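Local atomic coordinates of putative dimetal phosphatase (Danio rerio, PDB entry 2NXF), a protein that probably hydrolyses ADP-ribose and CDP-alcohols such as CDP-choline at a dinuclear metal centre, splitting the diphosphate to release AMP or CMP. Residues A211-S216 against S250-H255; V223-H228 against Q256-F261; A17-G22 against D63-R68. All blocks are in the same frame, centred on the assembly; numbering follows the deposited sequence. Where two conformers were deposited one is given.

Contact 1 (A211-S216 against S250-H255); sequences AVLTLS and SVLRSH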
loop_
_atom_site.group_PDB
_atom_site.type_symbol
_atom_site.label_atom_id
_atom_site.label_comp_id
_atom_site.label_asym_id
_atom_site.label_seq_id
_atom_site.Cartn_x
_atom_site.Cartn_y
_atom_site.Cartn_z
ATOM N N ALA A 211 7.994 -11.928 -13.998
ATOM C CA ALA A 211 8.476 -13.318 -13.867
ATOM C C ALA A 211 7.644 -14.107 -12.866
ATOM O O ALA A 211 7.258 -15.250 -13.138
ATOM C CB ALA A 211 9.952 -13.332 -13.454
ATOM N N VAL A 212 7.382 -13.498 -11.709
ATOM C CA VAL A 212 6.523 -14.116 -10.673
ATOM C C VAL A 212 5.176 -14.491 -11.299
ATOM O O VAL A 212 4.684 -15.617 -11.148
ATOM C CB VAL A 212 6.353 -13.178 -9.451
ATOM C CG1 VAL A 212 5.331 -13.742 -8.455
ATOM C CG2 VAL A 212 7.712 -13.014 -8.745
ATOM N N LEU A 213 4.596 -13.554 -12.051
ATOM C CA LEU A 213 3.282 -13.805 -12.653
ATOM C C LEU A 213 3.268 -14.872 -13.740
ATOM O O LEU A 213 2.300 -15.625 -13.862
ATOM C CB LEU A 213 2.680 -12.489 -13.167
ATOM C CG LEU A 213 2.413 -11.448 -12.061
ATOM C CD1 LEU A 213 1.849 -10.165 -12.677
ATOM C CD2 LEU A 213 1.491 -11.957 -10.913
ATOM N N THR A 214 4.340 -14.955 -14.532
ATOM C CA THR A 214 4.494 -16.008 -15.532
ATOM C C THR A 214 4.481 -17.381 -14.846
ATOM O O THR A 214 3.778 -18.298 -15.269
ATOM C CB THR A 214 5.791 -15.813 -16.338
ATOM O OG1 THR A 214 5.691 -14.615 -17.130
ATOM C CG2 THR A 214 6.079 -17.022 -17.244
ATOM N N LEU A 215 5.229 -17.498 -13.756
ATOM C CA LEU A 215 5.287 -18.761 -13.046
ATOM C C LEU A 215 3.927 -19.073 -12.417
ATOM O O LEU A 215 3.453 -20.204 -12.521
ATOM C CB LEU A 215 6.421 -18.763 -12.029
ATOM C CG LEU A 215 7.852 -18.670 -12.625
ATOM C CD1 LEU A 215 8.778 -19.133 -11.526
ATOM C CD2 LEU A 215 8.076 -19.520 -13.870
ATOM N N SER A 216 3.285 -18.061 -11.830
ATOM C CA SER A 216 1.926 -18.233 -11.292
ATOM C C SER A 216 0.911 -18.672 -12.341
ATOM O O SER A 216 0.081 -19.546 -12.068
ATOM C CB SER A 216 1.482 -16.961 -10.597
ATOM O OG SER A 216 2.185 -16.843 -9.368
ATOM N N SER A 250 0.392 -2.768 -17.875
ATOM C CA SER A 250 0.817 -3.580 -19.011
ATOM C C SER A 250 1.263 -4.973 -18.577
ATOM O O SER A 250 0.953 -5.961 -19.252
ATOM C CB SER A 250 1.940 -2.879 -19.773
ATOM O OG SER A 250 1.427 -1.783 -20.502
ATOM N N VAL A 251 1.992 -5.041 -17.456
ATOM C CA VAL A 251 2.410 -6.325 -16.879
ATOM C C VAL A 251 1.187 -7.128 -16.397
ATOM O O VAL A 251 1.020 -8.287 -16.787
ATOM C CB VAL A 251 3.433 -6.147 -15.730
ATOM C CG1 VAL A 251 3.708 -7.488 -15.019
ATOM C CG2 VAL A 251 4.740 -5.562 -16.283
ATOM N N LEU A 252 0.314 -6.495 -15.623
ATOM C CA LEU A 252 -0.845 -7.202 -15.058
ATOM C C LEU A 252 -1.737 -7.785 -16.138
ATOM O O LEU A 252 -2.224 -8.917 -16.004
ATOM C CB LEU A 252 -1.671 -6.276 -14.173
ATOM C CG LEU A 252 -0.941 -5.605 -13.009
ATOM C CD1 LEU A 252 -1.922 -4.714 -12.243
ATOM C CD2 LEU A 252 -0.257 -6.644 -12.097
ATOM N N ARG A 253 -1.951 -7.010 -17.203
ATOM C CA ARG A 253 -2.850 -7.415 -18.297
ATOM C C ARG A 253 -2.330 -8.611 -19.106
ATOM O O ARG A 253 -3.094 -9.254 -19.834
ATOM C CB ARG A 253 -3.141 -6.228 -19.212
ATOM C CG ARG A 253 -3.987 -5.165 -18.511
ATOM C CD ARG A 253 -4.079 -3.879 -19.314
ATOM N NE ARG A 253 -5.023 -2.946 -18.692
ATOM C CZ ARG A 253 -4.980 -1.623 -18.841
ATOM N NH1 ARG A 253 -4.024 -1.065 -19.574
ATOM N NH2 ARG A 253 -5.894 -0.861 -18.253
ATOM N N SER A 254 -1.033 -8.894 -18.962
ATOM C CA SER A 254 -0.363 -10.021 -19.611
ATOM C C SER A 254 -0.566 -11.357 -18.899
ATOM O O SER A 254 -0.159 -12.401 -19.419
ATOM C CB SER A 254 1.144 -9.737 -19.665
ATOM O OG SER A 254 1.395 -8.693 -20.596
ATOM N N HIS A 255 -1.169 -11.330 -17.709
ATOM C CA HIS A 255 -1.197 -12.515 -16.855
ATOM C C HIS A 255 -2.562 -12.821 -16.259
ATOM O O HIS A 255 -3.075 -12.047 -15.434
ATOM C CB HIS A 255 -0.173 -12.356 -15.727
ATOM C CG HIS A 255 1.231 -12.233 -16.222
ATOM N ND1 HIS A 255 1.948 -13.311 -16.689
ATOM C CD2 HIS A 255 2.050 -11.157 -16.330
ATOM C CE1 HIS A 255 3.148 -12.905 -17.074
ATOM N NE2 HIS A 255 3.238 -11.605 -16.852
#
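Leu213, on helix 203-219, lays its CB over one face of the His255 ring, 3.5 Å from the ring centroid. This CH-pi contact lies 16° off the ring normal, displaced toward the rim, and the approach of Leu213 CB to His255 CG is 3.4 Å. Because the touching atom is the methylene at the root of the side chain, the imidazole is drawn close to the helix backbone, with His255 ND1 3.6 Å from Leu213 C. Beyond CB, Leu213 runs on toward helix 245-253, where its CD1 lies 4.0 Å from Val251 CG1 and 4.1 Å from Leu252 CD2. Leucine suits the place, since a slim CB serves the ring while a branched tip fills the apolar seam that Val223 and Val258 of the sheet beneath also line.

One residue on, Thr214 has OG1 beside its own backbone N, anti to the carbonyl carbon (chi1 -67°), and hydrogen-bonds from there to Asp210 O, a turn earlier. The same oxygen stands near the plane of the imidazole at its edge, 3.1 Å from His255 CE1, the carbon flanked by both ring nitrogens.

His255 lies in the loop that follows helix 245-253. No hydrogen bond joins the two segments themselves, yet both nitrogens of the ring reach acidic residues of helix 203-219 just outside the segment: NE2 binds Asp210 OD1 and ND1 binds Asp217 OD2. The ring thus spans roughly two turns of that helix, gripped at two points on its rim and covered by Leu213 on one face. Two carboxylate partners would favour the doubly protonated form, so the histidine is probably cationic, and its pairing with the aspartates would tie this loop to helix 203-219.

Contact 2 (V223-H228 against Q256-F261); sequences VLIFSH and QSVLCF. With ZN (zinc ion), chain C.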
loop_
_atom_site.group_PDB
_atom_site.type_symbol
_atom_site.label_atom_id
_atom_site.label_comp_id
_atom_site.label_asym_id
_atom_site.label_seq_id
_atom_site.Cartn_x
_atom_site.Cartn_y
_atom_site.Cartn_z
ATOM N N VAL A 223 -3.078 -14.694 -7.840
ATOM C CA VAL A 223 -2.096 -13.788 -7.238
ATOM C C VAL A 223 -2.733 -12.492 -6.750
ATOM O O VAL A 223 -3.463 -11.828 -7.495
ATOM C CB VAL A 223 -0.961 -13.438 -8.222
ATOM C CG1 VAL A 223 0.132 -12.607 -7.512
ATOM C CG2 VAL A 223 -0.357 -14.724 -8.801
ATOM N N LEU A 224 -2.438 -12.141 -5.503
ATOM C CA LEU A 224 -2.880 -10.890 -4.933
ATOM C C LEU A 224 -1.642 -10.017 -4.792
ATOM O O LEU A 224 -0.647 -10.437 -4.184
ATOM C CB LEU A 224 -3.486 -11.105 -3.541
ATOM C CG LEU A 224 -4.778 -11.948 -3.472
ATOM C CD1 LEU A 224 -4.497 -13.475 -3.483
ATOM C CD2 LEU A 224 -5.498 -11.584 -2.189
ATOM N N ILE A 225 -1.741 -8.783 -5.284
ATOM C CA ILE A 225 -0.607 -7.863 -5.334
ATOM C C ILE A 225 -0.929 -6.659 -4.479
ATOM O O ILE A 225 -2.047 -6.127 -4.562
ATOM C CB ILE A 225 -0.336 -7.448 -6.788
ATOM C CG1 ILE A 225 -0.053 -8.707 -7.633
ATOM C CG2 ILE A 225 0.867 -6.472 -6.889
ATOM C CD1 ILE A 225 -0.071 -8.423 -9.114
ATOM N N PHE A 226 0.037 -6.243 -3.661
ATOM C CA PHE A 226 -0.178 -5.176 -2.685
ATOM C C PHE A 226 0.853 -4.092 -2.937
ATOM O O PHE A 226 2.036 -4.394 -3.136
ATOM C CB PHE A 226 0.003 -5.707 -1.261
ATOM C CG PHE A 226 -0.959 -6.807 -0.897
ATOM C CD1 PHE A 226 -2.174 -6.521 -0.302
ATOM C CD2 PHE A 226 -0.645 -8.150 -1.182
ATOM C CE1 PHE A 226 -3.062 -7.556 0.037
ATOM C CE2 PHE A 226 -1.541 -9.174 -0.848
ATOM C CZ PHE A 226 -2.740 -8.875 -0.243
ATOM N N SER A 227 0.411 -2.839 -2.937
ATOM C CA SER A 227 1.304 -1.709 -3.224
ATOM C C SER A 227 0.797 -0.508 -2.433
ATOM O O SER A 227 -0.409 -0.367 -2.275
ATOM C CB SER A 227 1.236 -1.417 -4.725
ATOM O OG SER A 227 1.801 -0.149 -5.063
ATOM N N HIS A 228 1.673 0.390 -1.961
ATOM C CA HIS A 228 1.082 1.551 -1.284
ATOM C C HIS A 228 0.262 2.341 -2.313
ATOM O O HIS A 228 -0.835 2.834 -1.998
ATOM C CB HIS A 228 2.133 2.482 -0.679
ATOM C CG HIS A 228 1.529 3.594 0.102
ATOM N ND1 HIS A 228 0.727 3.369 1.206
ATOM C CD2 HIS A 228 1.574 4.934 -0.076
ATOM C CE1 HIS A 228 0.324 4.537 1.688
ATOM N NE2 HIS A 228 0.821 5.499 0.927
ATOM N N GLN A 256 -3.106 -13.983 -16.639
ATOM C CA GLN A 256 -4.395 -14.424 -16.107
ATOM C C GLN A 256 -4.377 -14.769 -14.616
ATOM O O GLN A 256 -5.441 -14.822 -13.975
ATOM C CB GLN A 256 -4.991 -15.566 -16.943
ATOM C CG GLN A 256 -5.568 -15.077 -18.270
ATOM C CD GLN A 256 -6.883 -15.752 -18.646
ATOM O OE1 GLN A 256 -6.946 -16.501 -19.620
ATOM N NE2 GLN A 256 -7.942 -15.481 -17.873
ATOM N N SER A 257 -3.187 -14.974 -14.053
ATOM C CA SER A 257 -3.067 -15.311 -12.630
ATOM C C SER A 257 -3.398 -14.155 -11.687
ATOM O O SER A 257 -3.637 -14.375 -10.506
ATOM C CB SER A 257 -1.666 -15.836 -12.298
ATOM O OG SER A 257 -0.693 -14.880 -12.648
ATOM N N VAL A 258 -3.403 -12.921 -12.193
ATOM C CA VAL A 258 -3.683 -11.770 -11.341
ATOM C C VAL A 258 -5.151 -11.809 -10.878
ATOM O O VAL A 258 -6.075 -11.836 -11.701
ATOM C CB VAL A 258 -3.416 -10.455 -12.081
ATOM C CG1 VAL A 258 -3.774 -9.255 -11.190
ATOM C CG2 VAL A 258 -1.946 -10.397 -12.582
ATOM N N LEU A 259 -5.336 -11.816 -9.562
ATOM C CA LEU A 259 -6.670 -11.808 -8.985
ATOM C C LEU A 259 -7.039 -10.371 -8.670
ATOM O O LEU A 259 -8.065 -9.866 -9.136
ATOM C CB LEU A 259 -6.736 -12.695 -7.737
ATOM C CG LEU A 259 -8.061 -12.686 -6.960
ATOM C CD1 LEU A 259 -9.256 -13.148 -7.807
ATOM C CD2 LEU A 259 -7.902 -13.516 -5.685
ATOM N N CYS A 260 -6.183 -9.700 -7.900
ATOM C CA CYS A 260 -6.471 -8.317 -7.534
ATOM C C CYS A 260 -5.197 -7.555 -7.231
ATOM O O CYS A 260 -4.146 -8.146 -6.937
ATOM C CB CYS A 260 -7.419 -8.274 -6.342
ATOM S SG CYS A 260 -6.797 -9.126 -4.872
ATOM N N PHE A 261 -5.316 -6.234 -7.309
ATOM C CA PHE A 261 -4.246 -5.324 -7.000
ATOM C C PHE A 261 -4.801 -4.408 -5.921
ATOM O O PHE A 261 -5.800 -3.723 -6.140
ATOM C CB PHE A 261 -3.881 -4.535 -8.254
ATOM C CG PHE A 261 -2.666 -3.675 -8.085
ATOM C CD1 PHE A 261 -1.414 -4.126 -8.509
ATOM C CD2 PHE A 261 -2.771 -2.431 -7.462
ATOM C CE1 PHE A 261 -0.265 -3.316 -8.333
ATOM C CE2 PHE A 261 -1.642 -1.614 -7.293
ATOM C CZ PHE A 261 -0.387 -2.065 -7.719
HETATM ZN ZN ZN C . 0.480 7.663 1.219
HETATM O O HOH W 1 -1.546 8.302 1.549
#
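Val223 and Ile225 bind the neighbouring strand through their backbones, in the parallel pairing of a beta-alpha-beta unit made of strand 222-227, helix 245-253 and strand 258-263. Val223 N donates to Ser257 O at 2.7 Å, Leu259 N to Val223 O at 2.8 Å, and Ile225 N to Cys260 O at 3.0 Å; Val223 O also receives a weak bond from Cys260 N. Val223 pairs with Val258 but Leu224 with Cys260, a beta bulge that absorbs Leu259 as an extra residue.

Side chains then divide between the faces. Leu224 CG rests 3.7 Å from Cys260 SG on the face where Leu224 also meets Phe8 of the other sheet; Leu259, the bulge residue, lies beside Leu224, pointing the same way. On the opposite face, under Leu252 of helix 245-253, Ile225 CG2 touches Phe261 CD1 and CE1 at 3.7 Å, while Phe261 CZ reaches Ser227 CB at 3.5 Å. Phe261 has CG anti to the backbone N (chi1 -173°); both partners approach its ring obliquely. An alanine in place of Phe261 would probably open a gap beside Ile225 and Ser227, removing packing just before the metal ligand.

That ligand is His228, the residue after Ser227. Leu58 O holds its ND1 by a hydrogen bond. Asp60, Asn96, His265 and a water also bind this zinc, which His228 NE2 meets at 2.2 Å.

Contact 3 (A17-G22 against D63-R68); sequences ADIEDG and DGHNRR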
loop_
_atom_site.group_PDB
_atom_site.type_symbol
_atom_site.label_atom_id
_atom_site.label_comp_id
_atom_site.label_asym_id
_atom_site.label_seq_id
_atom_site.Cartn_x
_atom_site.Cartn_y
_atom_site.Cartn_z
ATOM N N ALA A 17 -0.321 9.464 15.007
ATOM C CA ALA A 17 0.593 10.409 15.670
ATOM C C ALA A 17 -0.077 10.908 16.928
ATOM O O ALA A 17 -1.304 11.051 16.971
ATOM C CB ALA A 17 0.946 11.579 14.733
ATOM N N ASP A 18 0.724 11.188 17.955
ATOM C CA ASP A 18 0.196 11.683 19.224
ATOM C C ASP A 18 0.087 13.208 19.169
ATOM O O ASP A 18 0.792 13.939 19.889
ATOM C CB ASP A 18 1.090 11.230 20.393
ATOM C CG ASP A 18 0.489 11.550 21.754
ATOM O OD1 ASP A 18 -0.723 11.882 21.845
ATOM O OD2 ASP A 18 1.248 11.510 22.753
ATOM N N ILE A 19 -0.805 13.685 18.297
ATOM C CA ILE A 19 -0.979 15.120 18.055
ATOM C C ILE A 19 -2.464 15.412 17.843
ATOM O O ILE A 19 -3.250 14.498 17.584
ATOM C CB ILE A 19 -0.191 15.607 16.809
ATOM C CG1 ILE A 19 -0.691 14.922 15.523
ATOM C CG2 ILE A 19 1.316 15.396 16.972
ATOM C CD1 ILE A 19 0.178 15.171 14.268
ATOM N N GLU A 20 -2.849 16.678 17.955
ATOM C CA GLU A 20 -4.253 17.034 17.757
ATOM C C GLU A 20 -4.675 16.794 16.300
ATOM O O GLU A 20 -3.838 16.751 15.383
ATOM C CB GLU A 20 -4.539 18.472 18.217
ATOM C CG GLU A 20 -4.740 18.592 19.746
ATOM C CD GLU A 20 -4.879 20.027 20.246
ATOM O OE1 GLU A 20 -4.053 20.900 19.866
ATOM O OE2 GLU A 20 -5.795 20.282 21.064
ATOM N N ASP A 21 -5.976 16.603 16.102
ATOM C CA ASP A 21 -6.524 16.446 14.761
ATOM C C ASP A 21 -6.084 17.571 13.833
ATOM O O ASP A 21 -5.979 18.734 14.247
ATOM C CB ASP A 21 -8.046 16.402 14.793
ATOM C CG ASP A 21 -8.598 15.135 15.421
ATOM O OD1 ASP A 21 -7.837 14.173 15.686
ATOM O OD2 ASP A 21 -9.827 15.111 15.644
ATOM N N GLY A 22 -5.831 17.208 12.582
ATOM C CA GLY A 22 -5.469 18.170 11.553
ATOM C C GLY A 22 -6.365 18.035 10.336
ATOM O O GLY A 22 -7.479 17.505 10.413
ATOM N N ASP A 63 2.343 8.779 10.884
ATOM C CA ASP A 63 2.389 10.003 10.064
ATOM C C ASP A 63 3.785 10.614 10.034
ATOM O O ASP A 63 4.532 10.516 11.011
ATOM C CB ASP A 63 1.401 11.038 10.601
ATOM C CG ASP A 63 1.083 12.101 9.578
ATOM O OD1 ASP A 63 0.262 11.835 8.674
ATOM O OD2 ASP A 63 1.679 13.179 9.658
ATOM N N GLY A 64 4.124 11.275 8.927
ATOM C CA GLY A 64 5.366 12.032 8.841
ATOM C C GLY A 64 5.472 13.149 9.878
ATOM O O GLY A 64 6.575 13.605 10.195
ATOM N N HIS A 65 4.339 13.603 10.420
ATOM C CA HIS A 65 4.380 14.597 11.507
ATOM C C HIS A 65 5.171 14.110 12.714
ATOM O O HIS A 65 5.670 14.909 13.493
ATOM C CB HIS A 65 2.979 15.010 11.965
ATOM C CG HIS A 65 2.356 16.068 11.110
ATOM N ND1 HIS A 65 1.295 15.816 10.270
ATOM C CD2 HIS A 65 2.659 17.378 10.948
ATOM C CE1 HIS A 65 0.951 16.931 9.647
ATOM N NE2 HIS A 65 1.766 17.893 10.037
ATOM N N ASN A 66 5.264 12.796 12.885
ATOM C CA ASN A 66 6.059 12.259 13.987
ATOM C C ASN A 66 7.535 12.686 13.901
ATOM O O ASN A 66 8.153 12.989 14.920
ATOM C CB ASN A 66 5.931 10.753 14.060
ATOM C CG ASN A 66 4.542 10.318 14.514
ATOM O OD1 ASN A 66 4.123 10.638 15.618
ATOM N ND2 ASN A 66 3.815 9.618 13.643
ATOM N N ARG A 67 8.077 12.704 12.687
ATOM C CA ARG A 67 9.453 13.170 12.456
ATOM C C ARG A 67 9.592 14.616 12.927
ATOM O O ARG A 67 10.551 14.973 13.608
ATOM C CB ARG A 67 9.810 13.060 10.960
ATOM C CG ARG A 67 11.157 13.689 10.578
ATOM C CD ARG A 67 12.203 12.639 10.471
ATOM N NE ARG A 67 13.466 13.162 9.963
ATOM C CZ ARG A 67 14.654 12.737 10.376
ATOM N NH1 ARG A 67 14.726 11.813 11.328
ATOM N NH2 ARG A 67 15.767 13.272 9.877
ATOM N N ARG A 68 8.614 15.442 12.575
ATOM C CA ARG A 68 8.643 16.862 12.924
ATOM C C ARG A 68 8.540 17.123 14.429
ATOM O O ARG A 68 8.933 18.182 14.888
ATOM C CB ARG A 68 7.549 17.625 12.166
ATOM C CG ARG A 68 7.754 17.643 10.642
ATOM C CD ARG A 68 6.512 18.174 9.911
ATOM N NE ARG A 68 6.106 19.488 10.402
ATOM C CZ ARG A 68 5.063 20.187 9.951
ATOM N NH1 ARG A 68 4.295 19.710 8.977
ATOM N NH2 ARG A 68 4.790 21.372 10.483
HETATM O O HOH W 2 3.618 11.052 18.187
#
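Ile19 and His65 meet because Ile19 CG1 lies between the backbone N and the carbonyl carbon (chi1 62°), with CD1 extended beyond it toward the short helix 65-68. CD1 arrives 3.6 Å from His65 CB, the two side chains crossing at about a right angle. In Asn66, CG is anti to the carbonyl carbon (chi1 -70°), and the amide comes up against the methyl of Ala17, whose CB is 3.4 Å from Asn66 OD1. A small residue suits the spot, as the amide packs directly on it.

No hydrogen bond runs directly between the segments' own residues, but a water does the work: it accepts from Asp18 N at 2.9 Å and donates to Asn66 OD1 at 2.7 Å. Asp18 itself centres an inverse gamma turn, and its carboxylate forms a salt bridge with Arg34. The other end of the Asn66 amide is also held, ND2 donating to Tyr16 O and, in the carbonyl plane, to a lone pair of Asp63 O at 2.9 Å. With both ends engaged, the amide is probably held in this orientation.

Asp63 organises the start of the helix. Its OD2 takes a capping bond from His65 N at 2.8 Å, nearly straight at 162°, and a weak one from His65 ND1. An aspartate has the reach to do this while its OD1 accepts from Gln15 NE2. Gln15 binds one of the zinc ions, so Asp63 is a second-shell residue that positions a first-shell ligand. Asp60 and Asp63 belong to the GDxxD block of calcineurin-like metallophosphoesterases, and Ala17 closely follows the segment bearing Asp13 and Gln15; the contact thus joins the loop after Gln15 to the turn and short helix after Asp60, beside the dinuclear metal centre.

Overall arrangement
Contact 3 comes first along the chain and closes before the others open; contacts 1 and 2 alternate, running 211-216, 223-228, 250-255, 256-261. Their centres are about 10 Å apart and they touch: helices 203-219 and 245-253 pack on one face of the sheet whose adjacent parallel strands 222-227 and 258-263 make contact 2. Contact 3 lies across the chain's centre, about 39 Å from contact 1 and about 31 Å from contact 2 between centres, though nearest atoms come within about 10 Å of contact 2. This is consistent with both lying near the metal centre: contact 2 brings a zinc ligand, contact 3 joins loops after strands 6-11 and 54-57 of the other sheet.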